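Local structure of antibiotic biosynthesis monooxygenase (Shewanella loihica, 2RIL) at residues 7-12 against 57-62; 31-36 against 70-75. The protein probably acts as a monooxygenase, the activity generally assigned to the antibiotic biosynthesis monooxygenase family. All coordinates share one frame; numbering follows the deposited sequence.

Contact 1 (7-12 against 57-62); sequences TLINPF and INVAIW
Strands 7-12 and 57-62 run antiparallel, their N-to-C directions 163° apart, and four backbone hydrogen bonds fix the register. Leu-8 and Ala-60 exchange two of them, N of Leu-8 to O of Ala-60 at 2.8 Å and N of Ala-60 to O of Leu-8 at 2.9 Å; Asn-10 and Asn-58 form the next hydrogen-bonded pair. Three of these donors lie in the acceptor's carbonyl plane, whereas N of Asn-58 sits 37° out of the plane of the Asn-10 carbonyl. Thr-7, Ile-9, Pro-11, Ile-57, Val-59 and Ile-61 share one face of the sheet. CB of Thr-7 stands 3.9 Å from O of Ala-60. At the fork, OG1 is turned anti to the carbonyl carbon and lies alongside Ile-61, 3.6 Å from CD1. The methyl CG2, anti to the backbone N, crosses obliquely over Val-59 and presses on its CG1 at 3.4 Å, tighter than ordinary van der Waals contact. Further along this face, CG2 of Ile-9 meets CG2 of Ile-57 at 3.7 Å, and CB of Pro-11 reaches CG1 of Ile-57 at 4.0 Å. Leu-8 and Ala-60 touch CB to CB on the reverse face, beneath the helices. The chemistry thus divides: backbone bonds set the strand pairing, while largely apolar side chains line the face on which Thr-7, Ile-9 and Ile-57 pack against the second subunit, consistent with a role in the dimer interface.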
# COMPACT_ATOMS: atom_id res chain seq x y z
N THR A 7 2.63 4.30 9.20
CA THR A 7 2.56 4.36 7.76
C THR A 7 1.15 4.69 7.35
O THR A 7 0.22 4.00 7.75
CB THR A 7 2.96 3.04 7.14
OG1 THR A 7 4.30 2.72 7.56
CG2 THR A 7 2.90 3.10 5.60
N LEU A 8 0.97 5.74 6.55
CA LEU A 8 -0.31 6.00 5.91
C LEU A 8 -0.29 5.21 4.61
O LEU A 8 0.64 5.36 3.83
CB LEU A 8 -0.43 7.50 5.60
CG LEU A 8 -1.54 7.93 4.63
CD1 LEU A 8 -2.90 7.77 5.26
CD2 LEU A 8 -1.35 9.30 4.04
N ILE A 9 -1.33 4.40 4.36
CA ILE A 9 -1.52 3.83 3.03
C ILE A 9 -2.86 4.36 2.54
O ILE A 9 -3.88 4.25 3.24
CB ILE A 9 -1.47 2.30 3.01
CG1 ILE A 9 -0.15 1.79 3.60
CG2 ILE A 9 -1.63 1.84 1.58
CD1 ILE A 9 -0.04 0.26 3.75
N ASN A 10 -2.82 4.99 1.37
CA ASN A 10 -4.00 5.61 0.79
C ASN A 10 -4.17 5.18 -0.65
O ASN A 10 -3.50 5.68 -1.55
CB ASN A 10 -3.88 7.14 0.86
CG ASN A 10 -5.18 7.84 0.67
OD1 ASN A 10 -6.18 7.17 0.41
ND2 ASN A 10 -5.20 9.19 0.77
N PRO A 11 -5.03 4.16 -0.88
CA PRO A 11 -5.32 3.71 -2.23
C PRO A 11 -6.36 4.59 -2.87
O PRO A 11 -7.38 4.88 -2.24
CB PRO A 11 -5.87 2.30 -2.02
CG PRO A 11 -6.53 2.35 -0.71
CD PRO A 11 -5.78 3.40 0.12
N PHE A 12 -6.09 5.02 -4.11
CA PHE A 12 -7.00 5.90 -4.85
C PHE A 12 -7.68 5.22 -6.04
O PHE A 12 -7.02 4.61 -6.86
CB PHE A 12 -6.21 7.08 -5.41
CG PHE A 12 -5.67 8.03 -4.36
CD1 PHE A 12 -6.45 8.99 -3.83
CD2 PHE A 12 -4.36 7.95 -3.93
CE1 PHE A 12 -5.97 9.86 -2.88
CE2 PHE A 12 -3.89 8.81 -2.99
CZ PHE A 12 -4.70 9.77 -2.45
N ILE A 57 -1.52 4.46 -5.34
CA ILE A 57 -1.53 4.18 -3.91
C ILE A 57 -0.39 4.90 -3.27
O ILE A 57 0.77 4.69 -3.66
CB ILE A 57 -1.40 2.66 -3.55
CG1 ILE A 57 -2.51 1.84 -4.23
CG2 ILE A 57 -1.40 2.48 -2.04
CD1 ILE A 57 -2.53 0.36 -3.86
N ASN A 58 -0.68 5.82 -2.35
CA ASN A 58 0.39 6.51 -1.63
C ASN A 58 0.74 5.75 -0.36
O ASN A 58 -0.14 5.24 0.35
CB ASN A 58 0.01 7.94 -1.28
CG ASN A 58 1.19 8.71 -0.74
OD1 ASN A 58 2.32 8.57 -1.26
ND2 ASN A 58 0.97 9.54 0.29
N VAL A 59 2.04 5.70 -0.05
CA VAL A 59 2.55 5.10 1.17
C VAL A 59 3.48 6.12 1.81
O VAL A 59 4.54 6.37 1.28
CB VAL A 59 3.27 3.78 0.89
CG1 VAL A 59 3.68 3.12 2.26
CG2 VAL A 59 2.42 2.77 0.10
N ALA A 60 3.05 6.70 2.93
CA ALA A 60 3.80 7.78 3.60
C ALA A 60 4.17 7.37 5.01
O ALA A 60 3.42 6.62 5.64
CB ALA A 60 2.96 9.03 3.68
N ILE A 61 5.28 7.87 5.50
CA ILE A 61 5.76 7.57 6.83
C ILE A 61 5.70 8.85 7.67
O ILE A 61 6.14 9.93 7.23
CB ILE A 61 7.19 7.05 6.85
CG1 ILE A 61 7.40 6.04 5.72
CG2 ILE A 61 7.50 6.44 8.24
CD1 ILE A 61 6.77 4.75 6.01
N TRP A 62 5.12 8.71 8.85
CA TRP A 62 4.97 9.80 9.81
C TRP A 62 5.64 9.39 11.13
O TRP A 62 5.63 8.23 11.51
CB TRP A 62 3.49 10.10 10.05
CG TRP A 62 2.86 10.79 8.90
CD1 TRP A 62 2.40 10.22 7.73
CD2 TRP A 62 2.70 12.19 8.75
NE1 TRP A 62 1.95 11.18 6.89
CE2 TRP A 62 2.09 12.41 7.51
CE3 TRP A 62 2.96 13.29 9.59
CZ2 TRP A 62 1.75 13.67 7.07
CZ3 TRP A 62 2.62 14.53 9.15
CH2 TRP A 62 2.03 14.71 7.91

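Contact 2 (31-36 against 70-75); sequences DFMAQQ and QAAQKM
A type I turn spans Met-33 to Gln-36, at the C-terminal part of helix 19-33, and CA of Gln-36 lies 6.0 Å from CA of Ala-71 on helix 65-79. No direct hydrogen bond crosses; apolar side chains carry the contact. Phe-32, with CG anti to the backbone N (chi1 178°), carries its ring against helix 65-79. CE2 comes to 3.6 Å from CA of Met-75, CD2 touches CG of Met-75, and both O of Ala-71 and CB of Lys-74 lie at the ring's edge, in its plane. Over one face, offset toward the rim, stands NE2 of Gln-36, 3.4 Å above the plane. That amide is held by a nearly straight bond (170°) from NE2 to O of Phe-32, an acceptor that also takes N of Gln-35, so the Gln-36 side chain is folded back over its own turn. Met-33 is bent at chi2 and chi3, which places SE 3.8 Å from CB of Ala-71 and 3.9 Å from SE of Met-75, the two selenomethionine chains crossing at about a right angle. OE1 of Gln-36 lies 3.5 Å from CD of Lys-74. A water donates to OE1 of Gln-36 at 2.9 Å and accepts from NZ of Lys-74 at 2.6 Å, linking the polar ends indirectly. The strand-helix-strand-strand-helix-strand order, with sheet order 2-3-1-4, identifies the ferredoxin-like fold, and this contact joins the C-terminal part of its first helix to the middle of its second.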
# COMPACT_ATOMS: atom_id res chain seq x y z
N ASP A 31 2.56 18.69 -0.93
CA ASP A 31 3.26 19.91 -0.60
C ASP A 31 2.78 20.52 0.72
O ASP A 31 3.59 21.02 1.49
CB ASP A 31 3.17 20.92 -1.74
CG ASP A 31 3.89 20.47 -3.00
OD1 ASP A 31 4.68 19.50 -2.96
OD2 ASP A 31 3.66 21.08 -4.07
N PHE A 32 1.49 20.43 1.02
CA PHE A 32 1.00 20.87 2.32
C PHE A 32 1.48 19.95 3.43
O PHE A 32 2.03 20.36 4.42
CB PHE A 32 -0.53 20.91 2.35
CG PHE A 32 -1.08 21.31 3.67
CD1 PHE A 32 -1.24 22.67 3.99
CD2 PHE A 32 -1.40 20.36 4.63
CE1 PHE A 32 -1.70 23.03 5.24
CE2 PHE A 32 -1.91 20.73 5.85
CZ PHE A 32 -2.06 22.07 6.15
N MSE A 33 1.31 18.65 3.25
CA MSE A 33 1.64 17.70 4.32
C MSE A 33 3.13 17.68 4.64
O MSE A 33 3.54 17.51 5.80
CB MSE A 33 1.18 16.30 3.91
CG MSE A 33 -0.34 16.12 3.92
SE MSE A 33 -1.18 16.59 5.61
CE MSE A 33 -1.75 14.79 6.19
N ALA A 34 3.95 17.91 3.62
CA ALA A 34 5.38 17.83 3.77
C ALA A 34 5.93 18.92 4.66
O ALA A 34 7.06 18.80 5.16
CB ALA A 34 6.07 17.82 2.37
N GLN A 35 5.14 19.97 4.87
CA GLN A 35 5.45 21.06 5.79
C GLN A 35 5.04 20.88 7.22
O GLN A 35 5.32 21.73 8.09
CB GLN A 35 4.81 22.35 5.26
CG GLN A 35 5.40 22.74 3.92
CD GLN A 35 6.86 23.15 4.08
OE1 GLN A 35 7.19 23.99 4.93
NE2 GLN A 35 7.75 22.51 3.31
N GLN A 36 4.40 19.75 7.51
CA GLN A 36 3.79 19.54 8.82
C GLN A 36 4.74 18.81 9.72
O GLN A 36 5.53 17.95 9.26
CB GLN A 36 2.49 18.77 8.69
CG GLN A 36 1.49 19.43 7.76
CD GLN A 36 1.22 20.84 8.11
OE1 GLN A 36 0.93 21.18 9.28
NE2 GLN A 36 1.29 21.69 7.10
N GLN A 70 -2.90 15.40 13.57
CA GLN A 70 -2.78 16.86 13.69
C GLN A 70 -2.70 17.51 12.26
O GLN A 70 -3.39 18.49 11.97
CB GLN A 70 -1.61 17.18 14.69
CG GLN A 70 -1.96 16.80 16.21
CD GLN A 70 -0.76 16.74 17.27
OE1 GLN A 70 0.35 17.21 17.02
NE2 GLN A 70 -1.02 16.12 18.44
N ALA A 71 -1.90 16.90 11.36
CA ALA A 71 -1.66 17.38 10.01
C ALA A 71 -2.93 17.20 9.17
O ALA A 71 -3.32 18.08 8.40
CB ALA A 71 -0.53 16.58 9.39
N ALA A 72 -3.60 16.06 9.34
CA ALA A 72 -4.87 15.80 8.60
C ALA A 72 -5.98 16.81 8.95
O ALA A 72 -6.72 17.29 8.06
CB ALA A 72 -5.35 14.35 8.83
N GLN A 73 -6.08 17.17 10.23
CA GLN A 73 -7.04 18.19 10.68
C GLN A 73 -6.70 19.54 10.05
O GLN A 73 -7.58 20.24 9.51
CB GLN A 73 -7.02 18.29 12.21
CG GLN A 73 -8.03 19.37 12.73
CD GLN A 73 -8.04 19.66 14.25
OE1 GLN A 73 -7.88 18.77 15.07
NE2 GLN A 73 -8.36 20.94 14.61
N LYS A 74 -5.42 19.90 10.06
CA LYS A 74 -5.00 21.14 9.39
C LYS A 74 -5.28 21.17 7.89
O LYS A 74 -5.68 22.20 7.34
CB LYS A 74 -3.54 21.49 9.67
CG LYS A 74 -3.22 21.78 11.12
CD LYS A 74 -1.79 22.28 11.22
CE LYS A 74 -1.37 22.57 12.67
NZ LYS A 74 -0.61 21.46 13.34
N MSE A 75 -5.12 20.01 7.25
CA MSE A 75 -5.35 19.85 5.81
C MSE A 75 -6.80 20.14 5.42
O MSE A 75 -7.04 20.72 4.34
CB MSE A 75 -4.94 18.42 5.34
CG MSE A 75 -4.53 18.33 3.86
SE MSE A 75 -4.27 16.47 3.19
CE MSE A 75 -6.15 16.11 3.11
O HOH W 1 0.25 19.74 11.66

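Contact 1 is core and contact 2 surface, their centres about 14 Å apart. Contact 1 pairs the two central strands of the 2-3-1-4 sheet; contact 2 joins the two helices, each of which follows one of those strands in the chain. Regular backbone bonding holds the strands, whereas the helices depend on side-chain packing and one bridging water. Trp-62 couples the layers: its CH2 lies 3.5 Å from CB of Ala-71 and its CZ2 3.8 Å from CE of Met-33. The second subunit packs on residues of contact 1 but does not touch contact 2, consistent with the dimeric alpha/beta barrel known in this family, in which the sheets face each other.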